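Local coordinates for DNA repair protein RAD7 (Saccharomyces cerevisiae, PDB 5ZB2) that is a component of the global genome repair complex that promotes nucleotide excision repair of nontranscribed DNA, and binds Elc1 (leucine-rich repeat part), at residues Asn140-Phe148 / Arg165-Asn173; Cys110-Leu118 / Leu131-Ile139. One frame throughout, in Å; residues are numbered along the deposited sequence.

Interaction 1. Residues Asn140-Phe148 / Arg165-Asn173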
loop_
_atom_site.group_PDB
_atom_site.type_symbol
_atom_site.label_atom_id
_atom_site.label_comp_id
_atom_site.label_asym_id
_atom_site.label_seq_id
_atom_site.Cartn_x
_atom_site.Cartn_y
_atom_site.Cartn_z
ATOM N N ASN A 140 -12.567 -12.336 8.337
ATOM C CA ASN A 140 -13.454 -13.491 8.363
ATOM C C ASN A 140 -12.728 -14.707 8.936
ATOM O O ASN A 140 -11.508 -14.712 9.120
ATOM C CB ASN A 140 -14.001 -13.796 6.964
ATOM C CG ASN A 140 -12.923 -14.197 5.976
ATOM O OD1 ASN A 140 -11.824 -14.597 6.355
ATOM N ND2 ASN A 140 -13.240 -14.097 4.690
ATOM N N GLU A 141 -13.506 -15.757 9.219
ATOM C CA GLU A 141 -12.972 -16.903 9.951
ATOM C C GLU A 141 -11.798 -17.534 9.218
ATOM O O GLU A 141 -10.829 -17.971 9.846
ATOM C CB GLU A 141 -14.074 -17.937 10.195
ATOM C CG GLU A 141 -14.813 -18.406 8.947
ATOM C CD GLU A 141 -15.765 -19.564 9.237
ATOM O OE1 GLU A 141 -15.942 -20.431 8.358
ATOM O OE2 GLU A 141 -16.332 -19.613 10.351
ATOM N N ASP A 142 -11.862 -17.582 7.887
ATOM C CA ASP A 142 -10.794 -18.214 7.124
ATOM C C ASP A 142 -9.500 -17.418 7.207
ATOM O O ASP A 142 -8.413 -18.006 7.211
ATOM C CB ASP A 142 -11.236 -18.387 5.675
ATOM C CG ASP A 142 -12.434 -19.303 5.547
ATOM O OD1 ASP A 142 -12.234 -20.532 5.447
ATOM O OD2 ASP A 142 -13.576 -18.794 5.563
ATOM N N THR A 143 -9.589 -16.091 7.293
ATOM C CA THR A 143 -8.382 -15.296 7.487
ATOM C C THR A 143 -7.797 -15.522 8.873
ATOM O O THR A 143 -6.574 -15.635 9.023
ATOM C CB THR A 143 -8.682 -13.814 7.265
ATOM O OG1 THR A 143 -9.202 -13.631 5.946
ATOM C CG2 THR A 143 -7.418 -12.981 7.424
ATOM N N TRP A 144 -8.650 -15.601 9.899
ATOM C CA TRP A 144 -8.160 -15.898 11.242
ATOM C C TRP A 144 -7.327 -17.173 11.245
ATOM O O TRP A 144 -6.245 -17.221 11.839
ATOM C CB TRP A 144 -9.328 -16.019 12.226
ATOM C CG TRP A 144 -9.969 -14.706 12.569
ATOM C CD1 TRP A 144 -11.285 -14.370 12.418
ATOM C CD2 TRP A 144 -9.320 -13.552 13.117
ATOM N NE1 TRP A 144 -11.494 -13.079 12.840
ATOM C CE2 TRP A 144 -10.304 -12.556 13.273
ATOM C CE3 TRP A 144 -8.003 -13.265 13.489
ATOM C CZ2 TRP A 144 -10.013 -11.296 13.783
ATOM C CZ3 TRP A 144 -7.716 -12.008 13.998
ATOM C CH2 TRP A 144 -8.717 -11.041 14.138
ATOM N N GLU A 145 -7.817 -18.218 10.574
ATOM C CA GLU A 145 -7.074 -19.473 10.509
ATOM C C GLU A 145 -5.685 -19.260 9.919
ATOM O O GLU A 145 -4.685 -19.725 10.477
ATOM C CB GLU A 145 -7.850 -20.508 9.694
ATOM C CG GLU A 145 -7.128 -21.849 9.588
ATOM C CD GLU A 145 -7.990 -22.956 9.003
ATOM O OE1 GLU A 145 -9.117 -22.669 8.542
ATOM O OE2 GLU A 145 -7.534 -24.119 9.002
ATOM N N LYS A 146 -5.602 -18.561 8.782
ATOM C CA LYS A 146 -4.300 -18.321 8.165
ATOM C C LYS A 146 -3.374 -17.567 9.109
ATOM O O LYS A 146 -2.175 -17.862 9.186
ATOM C CB LYS A 146 -4.464 -17.547 6.860
ATOM C CG LYS A 146 -5.125 -18.333 5.749
ATOM C CD LYS A 146 -5.043 -17.588 4.428
ATOM C CE LYS A 146 -5.830 -18.296 3.338
ATOM N NZ LYS A 146 -7.294 -18.293 3.615
ATOM N N PHE A 147 -3.911 -16.588 9.836
ATOM C CA PHE A 147 -3.087 -15.817 10.761
ATOM C C PHE A 147 -2.542 -16.697 11.882
ATOM O O PHE A 147 -1.375 -16.564 12.271
ATOM C CB PHE A 147 -3.901 -14.651 11.326
ATOM C CG PHE A 147 -3.264 -13.981 12.505
ATOM C CD1 PHE A 147 -2.220 -13.093 12.333
ATOM C CD2 PHE A 147 -3.717 -14.233 13.787
ATOM C CE1 PHE A 147 -1.635 -12.474 13.416
ATOM C CE2 PHE A 147 -3.138 -13.615 14.873
ATOM C CZ PHE A 147 -2.097 -12.731 14.687
ATOM N N PHE A 148 -3.364 -17.609 12.406
ATOM C CA PHE A 148 -2.913 -18.462 13.505
ATOM C C PHE A 148 -1.909 -19.508 13.035
ATOM O O PHE A 148 -0.996 -19.864 13.788
ATOM C CB PHE A 148 -4.112 -19.130 14.173
ATOM C CG PHE A 148 -5.046 -18.163 14.843
ATOM C CD1 PHE A 148 -4.553 -17.142 15.635
ATOM C CD2 PHE A 148 -6.415 -18.264 14.669
ATOM C CE1 PHE A 148 -5.407 -16.247 16.248
ATOM C CE2 PHE A 148 -7.271 -17.372 15.277
ATOM C CZ PHE A 148 -6.766 -16.363 16.065
ATOM N N ARG A 165 -17.517 -12.001 13.565
ATOM C CA ARG A 165 -16.902 -12.848 12.553
ATOM C C ARG A 165 -15.764 -13.694 13.107
ATOM O O ARG A 165 -15.163 -14.465 12.354
ATOM C CB ARG A 165 -16.397 -11.993 11.384
ATOM C CG ARG A 165 -17.507 -11.524 10.451
ATOM C CD ARG A 165 -17.003 -10.538 9.406
ATOM N NE ARG A 165 -18.062 -10.135 8.489
ATOM C CZ ARG A 165 -18.057 -9.009 7.776
ATOM N NH1 ARG A 165 -17.052 -8.150 7.876
ATOM N NH2 ARG A 165 -19.074 -8.732 6.973
ATOM N N PHE A 166 -15.446 -13.562 14.394
ATOM C CA PHE A 166 -14.544 -14.488 15.078
ATOM C C PHE A 166 -15.394 -15.642 15.602
ATOM O O PHE A 166 -15.983 -15.562 16.682
ATOM C CB PHE A 166 -13.788 -13.786 16.198
ATOM C CG PHE A 166 -12.647 -14.588 16.751
ATOM C CD1 PHE A 166 -11.449 -14.666 16.064
ATOM C CD2 PHE A 166 -12.772 -15.264 17.955
ATOM C CE1 PHE A 166 -10.388 -15.404 16.564
ATOM C CE2 PHE A 166 -11.716 -16.004 18.464
ATOM C CZ PHE A 166 -10.522 -16.075 17.766
ATOM N N THR A 167 -15.458 -16.719 14.832
ATOM C CA THR A 167 -16.405 -17.795 15.074
ATOM C C THR A 167 -15.785 -18.890 15.935
ATOM O O THR A 167 -14.597 -18.871 16.258
ATOM C CB THR A 167 -16.875 -18.383 13.745
ATOM O OG1 THR A 167 -15.770 -19.032 13.102
ATOM C CG2 THR A 167 -17.413 -17.277 12.834
ATOM N N ASP A 168 -16.618 -19.866 16.306
ATOM C CA ASP A 168 -16.118 -21.036 17.022
ATOM C C ASP A 168 -15.004 -21.724 16.241
ATOM O O ASP A 168 -14.012 -22.178 16.825
ATOM C CB ASP A 168 -17.269 -22.005 17.298
ATOM C CG ASP A 168 -18.140 -21.560 18.460
ATOM O OD1 ASP A 168 -17.587 -21.044 19.457
ATOM O OD2 ASP A 168 -19.377 -21.720 18.379
ATOM N N LYS A 169 -15.141 -21.797 14.914
ATOM C CA LYS A 169 -14.072 -22.361 14.096
ATOM C C LYS A 169 -12.772 -21.592 14.287
ATOM O O LYS A 169 -11.695 -22.192 14.386
ATOM C CB LYS A 169 -14.483 -22.357 12.624
ATOM C CG LYS A 169 -13.561 -23.155 11.715
ATOM C CD LYS A 169 -14.016 -23.089 10.262
ATOM C CE LYS A 169 -13.418 -24.217 9.429
ATOM N NZ LYS A 169 -11.929 -24.236 9.459
ATOM N N SER A 170 -12.853 -20.261 14.347
ATOM C CA SER A 170 -11.654 -19.448 14.526
ATOM C C SER A 170 -11.023 -19.693 15.887
ATOM O O SER A 170 -9.794 -19.737 16.011
ATOM C CB SER A 170 -11.997 -17.967 14.362
ATOM O OG SER A 170 -12.799 -17.761 13.214
ATOM N N LEU A 171 -11.850 -19.831 16.926
ATOM C CA LEU A 171 -11.336 -20.169 18.248
ATOM C C LEU A 171 -10.618 -21.513 18.234
ATOM O O LEU A 171 -9.545 -21.659 18.834
ATOM C CB LEU A 171 -12.483 -20.185 19.259
ATOM C CG LEU A 171 -12.120 -20.599 20.686
ATOM C CD1 LEU A 171 -11.141 -19.612 21.298
ATOM C CD2 LEU A 171 -13.368 -20.721 21.536
ATOM N N SER A 172 -11.198 -22.514 17.563
ATOM C CA SER A 172 -10.543 -23.815 17.467
ATOM C C SER A 172 -9.179 -23.701 16.795
ATOM O O SER A 172 -8.204 -24.310 17.249
ATOM C CB SER A 172 -11.430 -24.798 16.703
ATOM O OG SER A 172 -12.608 -25.089 17.430
ATOM N N ASN A 173 -9.088 -22.920 15.714
ATOM C CA ASN A 173 -7.807 -22.767 15.030
ATOM C C ASN A 173 -6.802 -22.004 15.884
ATOM O O ASN A 173 -5.596 -22.259 15.792
ATOM C CB ASN A 173 -8.003 -22.067 13.686
ATOM C CG ASN A 173 -8.846 -22.880 12.724
ATOM O OD1 ASN A 173 -9.815 -22.379 12.154
ATOM N ND2 ASN A 173 -8.481 -24.144 12.537
HETATM O O HOH W 1 -11.232 -21.489 8.865
#
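Glu141 reaches across to Thr167, whose hydroxyl OG1 gives its proton to Glu141 OE2 at 2.9 Å, meeting that oxygen on its anti side and 23° out of the carboxylate plane. The same OG1 also accepts: Ser170 OG donates to it at 3.2 Å, and the amide of Ser170 adds a weak N-cap bond that closes the first turn of helix 168-173. Helix 141-148 is capped likewise, by Asn140 OD1, which takes two protons from Thr143, one from N at 2.8 Å, nearly in line with the C=O, and one from OG1, well above the carbonyl plane. Further along, Lys169 NZ forms a salt bridge with Glu145 OE1, a weak bond at 3.3 Å, and water 1 accepts from Lys169 NZ. The Glu145 carboxylate also stacks on the Asn173 amide, planes 15° apart. These are neighbouring helices of a leucine-rich repeat solenoid, running side by side and nearly parallel with axes 8.8 Å apart. Beneath these polar groups the contact is aromatic. Phe166, its CG swung anti to the backbone N (chi1 -168°), sends CD1 over one face of the Trp144 indole in a T-shaped pair, centroids 4.8 Å apart, while its CE1 meets the ring edge of Phe148 CZ at 3.8 Å. A leucine in place of Trp144 would probably leave the Phe166 edge without the flat face it rests on and open a gap beside Phe166. Phe158 and Ile160 of strand 157-161 lie under this cluster. The carbonyl O of Arg165 sits at the indole edge.

Interaction 2. Residues Cys110-Leu118 / Leu131-Ile139; sequences CGQLNHESL and LNLDGPFLI
Cys110 N donates to Asp134 O at 3.2 Å, the one direct hydrogen bond between the segments. From there the two chains leave the strand level together: Cys110-Leu113 forms a type I turn, and Gly135-Ile139 passes through an inverse gamma turn centred on Pro136 into a second type I turn. Water 2 sits between the turns, accepting from Leu138 N at 3.0 Å and close to the carbonyl oxygens Gly111 O and Leu113 O. The bare CA of Gly111 lets the Phe137 ring come in, CE1 lying 3.4 Å from Gly111 O; a CB there would be tight against this ring. Leu138 CD1 lies near the same carbonyl. On the inner side, Cys110 SG packs on Pro136 CB at 3.9 Å. Leu113 splits its branches: the Leu113 and Leu133 side chains cross at about a right angle, with CD1 against CD2, and Leu113 CD2 touches Ile139 CD1 at 3.7 Å. Ile139, with CG1 anti to its carbonyl carbon (chi1 -48°), also pushes CD1 to 3.5 Å from Asn114 C, just where Asn114 caps helix 115-118, and sets CG2 against Leu118 CD2. Leu118 CD1 faces Leu131 and Leu133. Inward leucines between a short parallel strand and the helix on the convex side, joined by a turning loop, are the hallmark of the leucine-rich repeat.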
loop_
_atom_site.group_PDB
_atom_site.type_symbol
_atom_site.label_atom_id
_atom_site.label_comp_id
_atom_site.label_asym_id
_atom_site.label_seq_id
_atom_site.Cartn_x
_atom_site.Cartn_y
_atom_site.Cartn_z
ATOM N N CYS A 110 -9.658 -0.923 15.539
ATOM C CA CYS A 110 -8.908 -1.098 14.292
ATOM C C CYS A 110 -9.832 -1.560 13.163
ATOM O O CYS A 110 -9.620 -2.586 12.519
ATOM C CB CYS A 110 -7.758 -2.080 14.508
ATOM S SG CYS A 110 -8.253 -3.723 15.156
ATOM N N GLY A 111 -10.856 -0.747 12.897
ATOM C CA GLY A 111 -11.897 -1.146 11.961
ATOM C C GLY A 111 -11.408 -1.403 10.546
ATOM O O GLY A 111 -12.004 -2.203 9.819
ATOM N N GLN A 112 -10.332 -0.736 10.129
ATOM C CA GLN A 112 -9.853 -0.851 8.754
ATOM C C GLN A 112 -8.812 -1.948 8.570
ATOM O O GLN A 112 -8.394 -2.201 7.435
ATOM C CB GLN A 112 -9.273 0.489 8.283
ATOM C CG GLN A 112 -10.258 1.642 8.395
ATOM C CD GLN A 112 -9.778 2.898 7.703
ATOM O OE1 GLN A 112 -9.328 2.855 6.557
ATOM N NE2 GLN A 112 -9.877 4.032 8.395
ATOM N N LEU A 113 -8.390 -2.607 9.644
ATOM C CA LEU A 113 -7.459 -3.720 9.520
ATOM C C LEU A 113 -8.093 -4.830 8.689
ATOM O O LEU A 113 -9.148 -5.356 9.050
ATOM C CB LEU A 113 -7.078 -4.232 10.909
ATOM C CG LEU A 113 -5.869 -5.168 10.992
ATOM C CD1 LEU A 113 -5.269 -5.134 12.387
ATOM C CD2 LEU A 113 -6.240 -6.593 10.638
ATOM N N ASN A 114 -7.456 -5.182 7.573
ATOM C CA ASN A 114 -8.001 -6.175 6.655
ATOM C C ASN A 114 -7.046 -7.359 6.527
ATOM O O ASN A 114 -6.018 -7.448 7.207
ATOM C CB ASN A 114 -8.305 -5.550 5.286
ATOM C CG ASN A 114 -7.051 -5.141 4.511
ATOM O OD1 ASN A 114 -5.915 -5.376 4.939
ATOM N ND2 ASN A 114 -7.262 -4.531 3.349
ATOM N N HIS A 115 -7.420 -8.280 5.638
ATOM C CA HIS A 115 -6.657 -9.503 5.414
ATOM C C HIS A 115 -5.173 -9.206 5.218
ATOM O O HIS A 115 -4.316 -9.733 5.935
ATOM C CB HIS A 115 -7.241 -10.233 4.200
ATOM C CG HIS A 115 -6.516 -11.490 3.826
ATOM N ND1 HIS A 115 -6.933 -12.740 4.234
ATOM C CD2 HIS A 115 -5.423 -11.693 3.054
ATOM C CE1 HIS A 115 -6.119 -13.657 3.739
ATOM N NE2 HIS A 115 -5.194 -13.047 3.021
ATOM N N GLU A 116 -4.854 -8.351 4.245
ATOM C CA GLU A 116 -3.457 -8.052 3.954
ATOM C C GLU A 116 -2.770 -7.402 5.150
ATOM O O GLU A 116 -1.612 -7.711 5.451
ATOM C CB GLU A 116 -3.368 -7.155 2.718
ATOM C CG GLU A 116 -1.959 -6.738 2.337
ATOM C CD GLU A 116 -1.929 -5.883 1.080
ATOM O OE1 GLU A 116 -1.122 -6.191 0.182
ATOM O OE2 GLU A 116 -2.712 -4.909 0.988
ATOM N N SER A 117 -3.467 -6.500 5.845
ATOM C CA SER A 117 -2.878 -5.849 7.013
ATOM C C SER A 117 -2.524 -6.869 8.089
ATOM O O SER A 117 -1.445 -6.803 8.687
ATOM C CB SER A 117 -3.840 -4.802 7.577
ATOM O OG SER A 117 -4.185 -3.843 6.600
ATOM N N LEU A 118 -3.425 -7.820 8.345
ATOM C CA LEU A 118 -3.194 -8.802 9.400
ATOM C C LEU A 118 -2.005 -9.699 9.074
ATOM O O LEU A 118 -1.206 -10.023 9.960
ATOM C CB LEU A 118 -4.455 -9.638 9.622
ATOM C CG LEU A 118 -4.446 -10.601 10.809
ATOM C CD1 LEU A 118 -4.183 -9.872 12.123
ATOM C CD2 LEU A 118 -5.763 -11.367 10.869
ATOM N N LEU A 131 -0.585 -9.861 20.680
ATOM C CA LEU A 131 -1.433 -9.039 19.821
ATOM C C LEU A 131 -2.795 -8.869 20.475
ATOM O O LEU A 131 -3.453 -9.860 20.812
ATOM C CB LEU A 131 -1.583 -9.662 18.428
ATOM C CG LEU A 131 -2.254 -8.790 17.358
ATOM C CD1 LEU A 131 -1.459 -7.517 17.090
ATOM C CD2 LEU A 131 -2.452 -9.569 16.065
ATOM N N ASN A 132 -3.213 -7.612 20.646
ATOM C CA ASN A 132 -4.520 -7.259 21.192
ATOM C C ASN A 132 -5.267 -6.438 20.149
ATOM O O ASN A 132 -4.796 -5.370 19.744
ATOM C CB ASN A 132 -4.366 -6.476 22.498
ATOM C CG ASN A 132 -5.690 -6.233 23.210
ATOM O OD1 ASN A 132 -6.745 -6.119 22.584
ATOM N ND2 ASN A 132 -5.635 -6.146 24.535
ATOM N N LEU A 133 -6.420 -6.940 19.706
ATOM C CA LEU A 133 -7.217 -6.291 18.671
ATOM C C LEU A 133 -8.637 -6.081 19.172
ATOM O O LEU A 133 -9.274 -7.024 19.655
ATOM C CB LEU A 133 -7.241 -7.125 17.386
ATOM C CG LEU A 133 -5.900 -7.500 16.751
ATOM C CD1 LEU A 133 -6.128 -8.406 15.548
ATOM C CD2 LEU A 133 -5.109 -6.267 16.345
ATOM N N ASP A 134 -9.132 -4.856 19.023
ATOM C CA ASP A 134 -10.487 -4.507 19.427
ATOM C C ASP A 134 -11.232 -3.915 18.232
ATOM O O ASP A 134 -10.958 -2.789 17.815
ATOM C CB ASP A 134 -10.462 -3.504 20.580
ATOM C CG ASP A 134 -11.851 -3.099 21.032
ATOM O OD1 ASP A 134 -12.825 -3.775 20.640
ATOM O OD2 ASP A 134 -11.969 -2.105 21.779
ATOM N N GLY A 135 -12.145 -4.672 17.680
ATOM C CA GLY A 135 -12.905 -4.234 16.554
ATOM C C GLY A 135 -12.416 -4.576 15.166
ATOM O O GLY A 135 -12.725 -3.851 14.279
ATOM N N PRO A 136 -11.670 -5.647 14.962
ATOM C CA PRO A 136 -11.246 -5.989 13.596
ATOM C C PRO A 136 -12.379 -6.692 12.865
ATOM O O PRO A 136 -12.282 -7.893 12.609
ATOM C CB PRO A 136 -10.067 -6.935 13.818
ATOM C CG PRO A 136 -10.319 -7.546 15.155
ATOM C CD PRO A 136 -11.024 -6.501 15.974
ATOM N N PHE A 137 -13.449 -5.968 12.550
ATOM C CA PHE A 137 -14.663 -6.602 12.041
ATOM C C PHE A 137 -14.547 -7.036 10.582
ATOM O O PHE A 137 -15.454 -7.716 10.090
ATOM C CB PHE A 137 -15.868 -5.667 12.212
ATOM C CG PHE A 137 -15.829 -4.433 11.347
ATOM C CD1 PHE A 137 -15.211 -3.275 11.796
ATOM C CD2 PHE A 137 -16.441 -4.418 10.102
ATOM C CE1 PHE A 137 -15.185 -2.135 11.014
ATOM C CE2 PHE A 137 -16.420 -3.275 9.312
ATOM C CZ PHE A 137 -15.791 -2.134 9.772
ATOM N N LEU A 138 -13.470 -6.682 9.878
ATOM C CA LEU A 138 -13.333 -7.112 8.487
ATOM C C LEU A 138 -12.856 -8.559 8.368
ATOM O O LEU A 138 -13.145 -9.219 7.365
ATOM C CB LEU A 138 -12.362 -6.195 7.739
ATOM C CG LEU A 138 -12.767 -4.736 7.504
ATOM C CD1 LEU A 138 -11.609 -3.949 6.904
ATOM C CD2 LEU A 138 -13.980 -4.632 6.598
ATOM N N ILE A 139 -12.147 -9.070 9.373
ATOM C CA ILE A 139 -11.478 -10.364 9.260
ATOM C C ILE A 139 -12.514 -11.481 9.357
ATOM O O ILE A 139 -13.246 -11.584 10.348
ATOM C CB ILE A 139 -10.408 -10.521 10.350
ATOM C CG1 ILE A 139 -9.500 -9.282 10.436
ATOM C CG2 ILE A 139 -9.584 -11.779 10.106
ATOM C CD1 ILE A 139 -8.660 -9.013 9.198
HETATM O O HOH W 2 -11.284 -4.767 10.607
#

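Interaction 2 comes first along the chain, interaction 1 directly after it, their centres about 12 Å apart. Strand 130-134 and the loop after it lead directly into helix 141-150, so the contacts follow one another along the solenoid: 110-118 / 131-139 joins a loop and helix to the next strand and loop, 140-148 / 165-173 joins helix to helix. They also touch. Arg165 NH1 lies 2.8 Å from Phe137 O and Thr143 OG1 3.0 Å from His115 ND1, both probable hydrogen bonds, while Trp144 packs on Ile139. The two contacts are consistent with a core that runs on from one strand and helix to the next, building the curved body of this part of Rad7.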